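Local coordinates for protein 2-dehydro-3-deoxy-d-gluconate/2-dehydro-3-deoxy-phosphogluconate aldolase (Picrophilus torridus, PDB 4UXD) that is an aldolase of the dihydrodipicolinate synthetase family, built on a parallel-stranded alpha/beta barrel and assembled as a tetramer, at residues P35-A46 / F276-R287. Residues are numbered along the deposited sequence; the frame is centred on the assembly and turned at random.
Sequences PLDAHGNIDYNA and FYKKNNINGGYR
D37, A38 and G40 run beside G284, G285 and R287, the CA atoms of A38 and G285 only 4.4 Å apart, yet one backbone hydrogen bond joins the two segments: G285 N to L36 O (2.8 Å), the donor lying 59° out of the carbonyl plane. D37 O also meets G285 CA in a CA-H...O contact (3.1 Å). D37 to G40 form a type I turn. Y277 bridges both backbones: its OH accepts from L36 N (3.0 Å) and donates in plane to a lone pair of G285 O (3.0 Å), while G284 CA sits 3.3 Å above the ring plane, over its centre. In this alpha/beta barrel the contact ties the loop ahead of helix 44-56 to the chain leaving helix 270-279, which ends in a Schellman motif at N281. R287 CG stands anti to the backbone N (chi1 -179°) and the chain bends at chi3, bringing the guanidinium edge side-on to G40 O; NE (3.0 Å) and NH2 (3.2 Å) both grip that oxygen, and NH2 also forms a salt bridge with E78. L36 CD1 packs against R287 N, and A46 CB meets I282 CD1.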
ATOM      1  N   PRO A  35      -7.744   6.780 -31.262  1.00 26.63           N
ATOM      2  CA  PRO A  35      -7.012   7.921 -31.835  1.00 27.98           C
ATOM      3  C   PRO A  35      -7.774   9.243 -31.718  1.00 28.81           C
ATOM      4  O   PRO A  35      -8.995   9.249 -31.886  1.00 29.17           O
ATOM      5  CB  PRO A  35      -6.827   7.520 -33.302  1.00 27.72           C
ATOM      6  CG  PRO A  35      -6.893   6.043 -33.307  1.00 30.46           C
ATOM      7  CD  PRO A  35      -7.919   5.705 -32.252  1.00 33.27           C
ATOM      8  N   LEU A  36      -7.057  10.324 -31.406  1.00 23.49           N
ATOM      9  CA  LEU A  36      -7.662  11.638 -31.200  1.00 29.49           C
ATOM     10  C   LEU A  36      -7.044  12.732 -32.085  1.00 34.22           C
ATOM     11  O   LEU A  36      -5.834  12.744 -32.361  1.00 30.24           O
ATOM     12  CB  LEU A  36      -7.539  12.068 -29.732  1.00 27.18           C
ATOM     13  CG  LEU A  36      -8.041  11.139 -28.621  1.00 28.51           C
ATOM     14  CD1 LEU A  36      -7.637  11.715 -27.254  1.00 23.04           C
ATOM     15  CD2 LEU A  36      -9.558  10.923 -28.700  1.00 27.61           C
ATOM     16  N   ASP A  37      -7.892  13.664 -32.505  1.00 34.20           N
ATOM     17  CA  ASP A  37      -7.444  14.812 -33.271  1.00 45.11           C
ATOM     18  C   ASP A  37      -6.770  15.830 -32.352  1.00 39.78           C
ATOM     19  O   ASP A  37      -6.672  15.617 -31.152  1.00 43.50           O
ATOM     20  CB  ASP A  37      -8.623  15.447 -34.025  1.00 40.99           C
ATOM     21  CG  ASP A  37      -9.721  15.979 -33.097  1.00 47.64           C
ATOM     22  OD1 ASP A  37      -9.428  16.484 -31.995  1.00 41.34           O
ATOM     23  OD2 ASP A  37     -10.902  15.912 -33.494  1.00 47.82           O
ATOM     24  N   ALA A  38      -6.327  16.945 -32.914  1.00 42.42           N
ATOM     25  CA  ALA A  38      -5.746  18.025 -32.125  1.00 50.83           C
ATOM     26  C   ALA A  38      -6.712  18.614 -31.076  1.00 47.32           C
ATOM     27  O   ALA A  38      -6.283  19.374 -30.215  1.00 38.63           O
ATOM     28  CB  ALA A  38      -5.251  19.131 -33.055  1.00 53.71           C
ATOM     29  N   HIS A  39      -7.995  18.255 -31.133  1.00 45.88           N
ATOM     30  CA  HIS A  39      -8.974  18.742 -30.147  1.00 53.48           C
ATOM     31  C   HIS A  39      -9.452  17.655 -29.155  1.00 48.04           C
ATOM     32  O   HIS A  39     -10.438  17.843 -28.440  1.00 34.22           O
ATOM     33  CB  HIS A  39     -10.172  19.357 -30.877  1.00 58.50           C
ATOM     34  CG  HIS A  39      -9.782  20.414 -31.865  1.00 75.68           C
ATOM     35  ND1 HIS A  39     -10.351  20.516 -33.118  1.00 65.62           N
ATOM     36  CD2 HIS A  39      -8.856  21.402 -31.789  1.00 49.11           C
ATOM     37  CE1 HIS A  39      -9.796  21.526 -33.768  1.00 65.90           C
ATOM     38  NE2 HIS A  39      -8.884  22.075 -32.983  1.00 56.22           N
ATOM     39  N   GLY A  40      -8.737  16.533 -29.096  1.00 42.22           N
ATOM     40  CA  GLY A  40      -9.065  15.466 -28.166  1.00 39.64           C
ATOM     41  C   GLY A  40     -10.422  14.798 -28.371  1.00 35.40           C
ATOM     42  O   GLY A  40     -10.996  14.270 -27.419  1.00 37.43           O
ATOM     43  N   ASN A  41     -10.939  14.838 -29.599  1.00 32.76           N
ATOM     44  CA  ASN A  41     -12.128  14.077 -29.972  1.00 31.40           C
ATOM     45  C   ASN A  41     -11.723  12.954 -30.907  1.00 28.07           C
ATOM     46  O   ASN A  41     -10.660  13.015 -31.514  1.00 23.26           O
ATOM     47  CB  ASN A  41     -13.172  14.965 -30.647  1.00 35.15           C
ATOM     48  CG  ASN A  41     -13.484  16.211 -29.851  1.00 39.51           C
ATOM     49  OD1 ASN A  41     -13.423  17.323 -30.375  1.00 53.21           O
ATOM     50  ND2 ASN A  41     -13.811  16.037 -28.581  1.00 42.00           N
ATOM     51  N   ILE A  42     -12.575  11.939 -31.045  1.00 25.08           N
ATOM     52  CA  ILE A  42     -12.187  10.746 -31.772  1.00 24.98           C
ATOM     53  C   ILE A  42     -11.973  11.046 -33.256  1.00 35.35           C
ATOM     54  O   ILE A  42     -12.857  11.564 -33.943  1.00 27.22           O
ATOM     55  CB  ILE A  42     -13.219   9.627 -31.613  1.00 26.17           C
ATOM     56  CG1 ILE A  42     -13.379   9.289 -30.135  1.00 28.49           C
ATOM     57  CG2 ILE A  42     -12.786   8.380 -32.408  1.00 36.64           C
ATOM     58  CD1 ILE A  42     -14.306   8.126 -29.841  1.00 26.01           C
ATOM     59  N   ASP A  43     -10.772  10.709 -33.718  1.00 32.43           N
ATOM     60  CA  ASP A  43     -10.359  10.860 -35.103  1.00 35.27           C
ATOM     61  C   ASP A  43     -10.619   9.556 -35.851  1.00 33.46           C
ATOM     62  O   ASP A  43      -9.805   8.634 -35.809  1.00 33.02           O
ATOM     63  CB  ASP A  43      -8.876  11.255 -35.162  1.00 43.41           C
ATOM     64  CG  ASP A  43      -8.345  11.383 -36.583  1.00 40.35           C
ATOM     65  OD1 ASP A  43      -9.123  11.232 -37.543  1.00 45.78           O
ATOM     66  OD2 ASP A  43      -7.137  11.644 -36.732  1.00 35.67           O
ATOM     67  N   TYR A  44     -11.755   9.491 -36.540  1.00 35.24           N
ATOM     68  CA  TYR A  44     -12.214   8.241 -37.140  1.00 37.05           C
ATOM     69  C   TYR A  44     -11.410   7.858 -38.371  1.00 29.24           C
ATOM     70  O   TYR A  44     -11.347   6.695 -38.742  1.00 30.15           O
ATOM     71  CB  TYR A  44     -13.707   8.338 -37.471  1.00 40.61           C
ATOM     72  CG  TYR A  44     -14.563   8.184 -36.232  1.00 37.68           C
ATOM     73  CD1 TYR A  44     -14.770   6.937 -35.672  1.00 32.58           C
ATOM     74  CD2 TYR A  44     -15.126   9.283 -35.606  1.00 30.60           C
ATOM     75  CE1 TYR A  44     -15.532   6.788 -34.538  1.00 36.24           C
ATOM     76  CE2 TYR A  44     -15.881   9.143 -34.469  1.00 28.62           C
ATOM     77  CZ  TYR A  44     -16.086   7.886 -33.939  1.00 34.00           C
ATOM     78  OH  TYR A  44     -16.850   7.715 -32.807  1.00 38.07           O
ATOM     79  N   ASN A  45     -10.763   8.831 -38.987  1.00 33.35           N
ATOM     80  CA  ASN A  45      -9.842   8.514 -40.061  1.00 40.73           C
ATOM     81  C   ASN A  45      -8.593   7.787 -39.533  1.00 35.53           C
ATOM     82  O   ASN A  45      -8.158   6.782 -40.111  1.00 25.93           O
ATOM     83  CB  ASN A  45      -9.442   9.779 -40.813  1.00 47.04           C
ATOM     84  CG  ASN A  45      -8.810   9.476 -42.152  1.00 44.50           C
ATOM     85  OD1 ASN A  45      -9.245   8.569 -42.869  1.00 44.85           O
ATOM     86  ND2 ASN A  45      -7.764  10.213 -42.485  1.00 38.91           N
ATOM     87  N   ALA A  46      -8.016   8.287 -38.441  1.00 34.79           N
ATOM     88  CA  ALA A  46      -6.869   7.606 -37.818  1.00 36.63           C
ATOM     89  C   ALA A  46      -7.265   6.227 -37.272  1.00 36.80           C
ATOM     90  O   ALA A  46      -6.496   5.273 -37.377  1.00 38.09           O
ATOM     91  CB  ALA A  46      -6.273   8.454 -36.717  1.00 37.82           C
ATOM     92  N   PHE A 276       2.016   5.920 -31.655  1.00 44.38           N
ATOM     93  CA  PHE A 276       1.145   5.668 -32.791  1.00 40.44           C
ATOM     94  C   PHE A 276       1.088   6.877 -33.730  1.00 40.12           C
ATOM     95  O   PHE A 276       1.008   6.733 -34.951  1.00 41.48           O
ATOM     96  CB  PHE A 276      -0.264   5.323 -32.323  1.00 28.69           C
ATOM     97  CG  PHE A 276      -1.237   5.195 -33.448  1.00 42.88           C
ATOM     98  CD1 PHE A 276      -1.298   4.028 -34.191  1.00 35.54           C
ATOM     99  CD2 PHE A 276      -2.072   6.258 -33.792  1.00 41.83           C
ATOM    100  CE1 PHE A 276      -2.194   3.910 -35.245  1.00 43.18           C
ATOM    101  CE2 PHE A 276      -2.964   6.143 -34.847  1.00 34.37           C
ATOM    102  CZ  PHE A 276      -3.024   4.974 -35.574  1.00 33.91           C
ATOM    103  N   TYR A 277       1.119   8.066 -33.153  1.00 28.23           N
ATOM    104  CA  TYR A 277       0.970   9.280 -33.920  1.00 40.41           C
ATOM    105  C   TYR A 277       2.200   9.512 -34.790  1.00 46.42           C
ATOM    106  O   TYR A 277       2.085   9.809 -35.980  1.00 51.12           O
ATOM    107  CB  TYR A 277       0.739  10.472 -32.992  1.00 35.90           C
ATOM    108  CG  TYR A 277      -0.609  10.501 -32.296  1.00 35.52           C
ATOM    109  CD1 TYR A 277      -1.714   9.858 -32.831  1.00 40.39           C
ATOM    110  CD2 TYR A 277      -0.770  11.181 -31.099  1.00 33.24           C
ATOM    111  CE1 TYR A 277      -2.939   9.893 -32.196  1.00 39.45           C
ATOM    112  CE2 TYR A 277      -1.983  11.225 -30.462  1.00 32.12           C
ATOM    113  CZ  TYR A 277      -3.067  10.578 -31.009  1.00 37.57           C
ATOM    114  OH  TYR A 277      -4.286  10.629 -30.361  1.00 38.04           O
ATOM    115  N   LYS A 278       3.372   9.372 -34.184  1.00 38.12           N
ATOM    116  CA  LYS A 278       4.627   9.591 -34.875  1.00 42.79           C
ATOM    117  C   LYS A 278       4.839   8.569 -35.988  1.00 47.34           C
ATOM    118  O   LYS A 278       5.352   8.903 -37.058  1.00 45.06           O
ATOM    119  CB  LYS A 278       5.797   9.536 -33.884  1.00 50.13           C
ATOM    120  CG  LYS A 278       5.970  10.799 -33.031  1.00 55.04           C
ATOM    121  CD  LYS A 278       7.304  10.789 -32.284  1.00 81.84           C
ATOM    122  CE  LYS A 278       7.632  12.140 -31.634  1.00 93.25           C
ATOM    123  NZ  LYS A 278       8.084  13.186 -32.609  1.00 71.13           N
ATOM    124  N   LYS A 279       4.433   7.330 -35.731  1.00 43.10           N
ATOM    125  CA  LYS A 279       4.689   6.241 -36.654  1.00 40.90           C
ATOM    126  C   LYS A 279       3.928   6.433 -37.958  1.00 50.85           C
ATOM    127  O   LYS A 279       4.464   6.208 -39.043  1.00 55.38           O
ATOM    128  CB  LYS A 279       4.311   4.897 -36.031  1.00 43.09           C
ATOM    129  CG  LYS A 279       4.052   3.827 -37.077  1.00 42.53           C
ATOM    130  CD  LYS A 279       4.367   2.434 -36.613  1.00 36.50           C
ATOM    131  CE  LYS A 279       5.000   1.642 -37.750  1.00 53.51           C
ATOM    132  NZ  LYS A 279       4.512   0.244 -37.821  1.00 63.26           N
ATOM    133  N   ASN A 280       2.665   6.816 -37.838  1.00 55.77           N
ATOM    134  CA  ASN A 280       1.831   7.077 -38.999  1.00 51.69           C
ATOM    135  C   ASN A 280       1.857   8.559 -39.377  1.00 56.83           C
ATOM    136  O   ASN A 280       1.046   9.008 -40.186  1.00 55.50           O
ATOM    137  CB  ASN A 280       0.398   6.627 -38.725  1.00 46.91           C
ATOM    138  CG  ASN A 280       0.324   5.227 -38.150  1.00 50.08           C
ATOM    139  OD1 ASN A 280       0.306   4.242 -38.888  1.00 58.49           O
ATOM    140  ND2 ASN A 280       0.271   5.133 -36.823  1.00 45.61           N
ATOM    141  N   ASN A 281       2.795   9.307 -38.790  1.00 50.35           N
ATOM    142  CA  ASN A 281       2.923  10.745 -39.027  1.00 51.84           C
ATOM    143  C   ASN A 281       1.582  11.479 -38.883  1.00 59.28           C
ATOM    144  O   ASN A 281       1.251  12.360 -39.675  1.00 58.52           O
ATOM    145  CB  ASN A 281       3.513  11.005 -40.421  1.00 50.98           C
ATOM    146  CG  ASN A 281       3.833  12.480 -40.661  1.00 53.78           C
ATOM    147  OD1 ASN A 281       4.341  13.170 -39.774  1.00 49.65           O
ATOM    148  ND2 ASN A 281       3.512  12.974 -41.857  1.00 45.99           N
ATOM    149  N   ILE A 282       0.803  11.106 -37.876  1.00 53.20           N
ATOM    150  CA  ILE A 282      -0.478  11.757 -37.651  1.00 48.84           C
ATOM    151  C   ILE A 282      -0.339  12.833 -36.590  1.00 48.43           C
ATOM    152  O   ILE A 282       0.414  12.688 -35.629  1.00 50.10           O
ATOM    153  CB  ILE A 282      -1.556  10.746 -37.235  1.00 49.50           C
ATOM    154  CG1 ILE A 282      -1.823   9.788 -38.396  1.00 40.70           C
ATOM    155  CG2 ILE A 282      -2.847  11.458 -36.823  1.00 46.73           C
ATOM    156  CD1 ILE A 282      -2.759   8.658 -38.058  1.00 42.66           C
ATOM    157  N   ASN A 283      -1.077  13.916 -36.785  1.00 53.07           N
ATOM    158  CA  ASN A 283      -1.131  15.012 -35.835  1.00 60.69           C
ATOM    159  C   ASN A 283      -2.247  14.760 -34.822  1.00 61.93           C
ATOM    160  O   ASN A 283      -3.366  15.260 -34.971  1.00 62.47           O
ATOM    161  CB  ASN A 283      -1.351  16.331 -36.579  1.00 71.49           C
ATOM    162  CG  ASN A 283      -1.280  17.529 -35.672  1.00 56.60           C
ATOM    163  OD1 ASN A 283      -0.687  17.471 -34.598  1.00 64.43           O
ATOM    164  ND2 ASN A 283      -1.886  18.630 -36.102  1.00 53.67           N
ATOM    165  N   GLY A 284      -1.938  13.969 -33.799  1.00 52.57           N
ATOM    166  CA  GLY A 284      -2.947  13.496 -32.873  1.00 45.77           C
ATOM    167  C   GLY A 284      -2.906  14.182 -31.524  1.00 41.80           C
ATOM    168  O   GLY A 284      -1.880  14.726 -31.125  1.00 48.11           O
ATOM    169  N   GLY A 285      -4.027  14.139 -30.812  1.00 37.00           N
ATOM    170  CA  GLY A 285      -4.157  14.878 -29.573  1.00 35.83           C
ATOM    171  C   GLY A 285      -4.503  14.066 -28.342  1.00 38.24           C
ATOM    172  O   GLY A 285      -4.483  12.836 -28.344  1.00 31.77           O
ATOM    173  N   TYR A 286      -4.816  14.792 -27.275  1.00 30.15           N
ATOM    174  CA  TYR A 286      -4.930  14.224 -25.957  1.00 27.50           C
ATOM    175  C   TYR A 286      -6.065  14.873 -25.179  1.00 34.53           C
ATOM    176  O   TYR A 286      -5.977  16.046 -24.834  1.00 36.29           O
ATOM    177  CB  TYR A 286      -3.613  14.407 -25.201  1.00 29.13           C
ATOM    178  CG  TYR A 286      -2.420  13.811 -25.899  1.00 35.94           C
ATOM    179  CD1 TYR A 286      -1.806  14.477 -26.949  1.00 34.89           C
ATOM    180  CD2 TYR A 286      -1.900  12.587 -25.506  1.00 29.66           C
ATOM    181  CE1 TYR A 286      -0.725  13.942 -27.597  1.00 37.96           C
ATOM    182  CE2 TYR A 286      -0.816  12.039 -26.152  1.00 38.00           C
ATOM    183  CZ  TYR A 286      -0.227  12.727 -27.196  1.00 40.81           C
ATOM    184  OH  TYR A 286       0.865  12.213 -27.848  1.00 38.01           O
ATOM    185  N   ARG A 287      -7.122  14.113 -24.902  1.00 31.09           N
ATOM    186  CA  ARG A 287      -8.179  14.580 -24.015  1.00 28.06           C
ATOM    187  C   ARG A 287      -7.668  14.553 -22.577  1.00 35.43           C
ATOM    188  O   ARG A 287      -7.311  13.482 -22.069  1.00 33.97           O
ATOM    189  CB  ARG A 287      -9.439  13.715 -24.142  1.00 25.86           C
ATOM    190  CG  ARG A 287     -10.608  14.180 -23.252  1.00 30.35           C
ATOM    191  CD  ARG A 287     -11.911  13.399 -23.502  1.00 25.09           C
ATOM    192  NE  ARG A 287     -12.423  13.583 -24.863  1.00 33.28           N
ATOM    193  CZ  ARG A 287     -13.635  13.213 -25.270  1.00 30.63           C
ATOM    194  NH1 ARG A 287     -14.486  12.642 -24.430  1.00 24.58           N
ATOM    195  NH2 ARG A 287     -14.000  13.422 -26.524  1.00 29.38           N
TER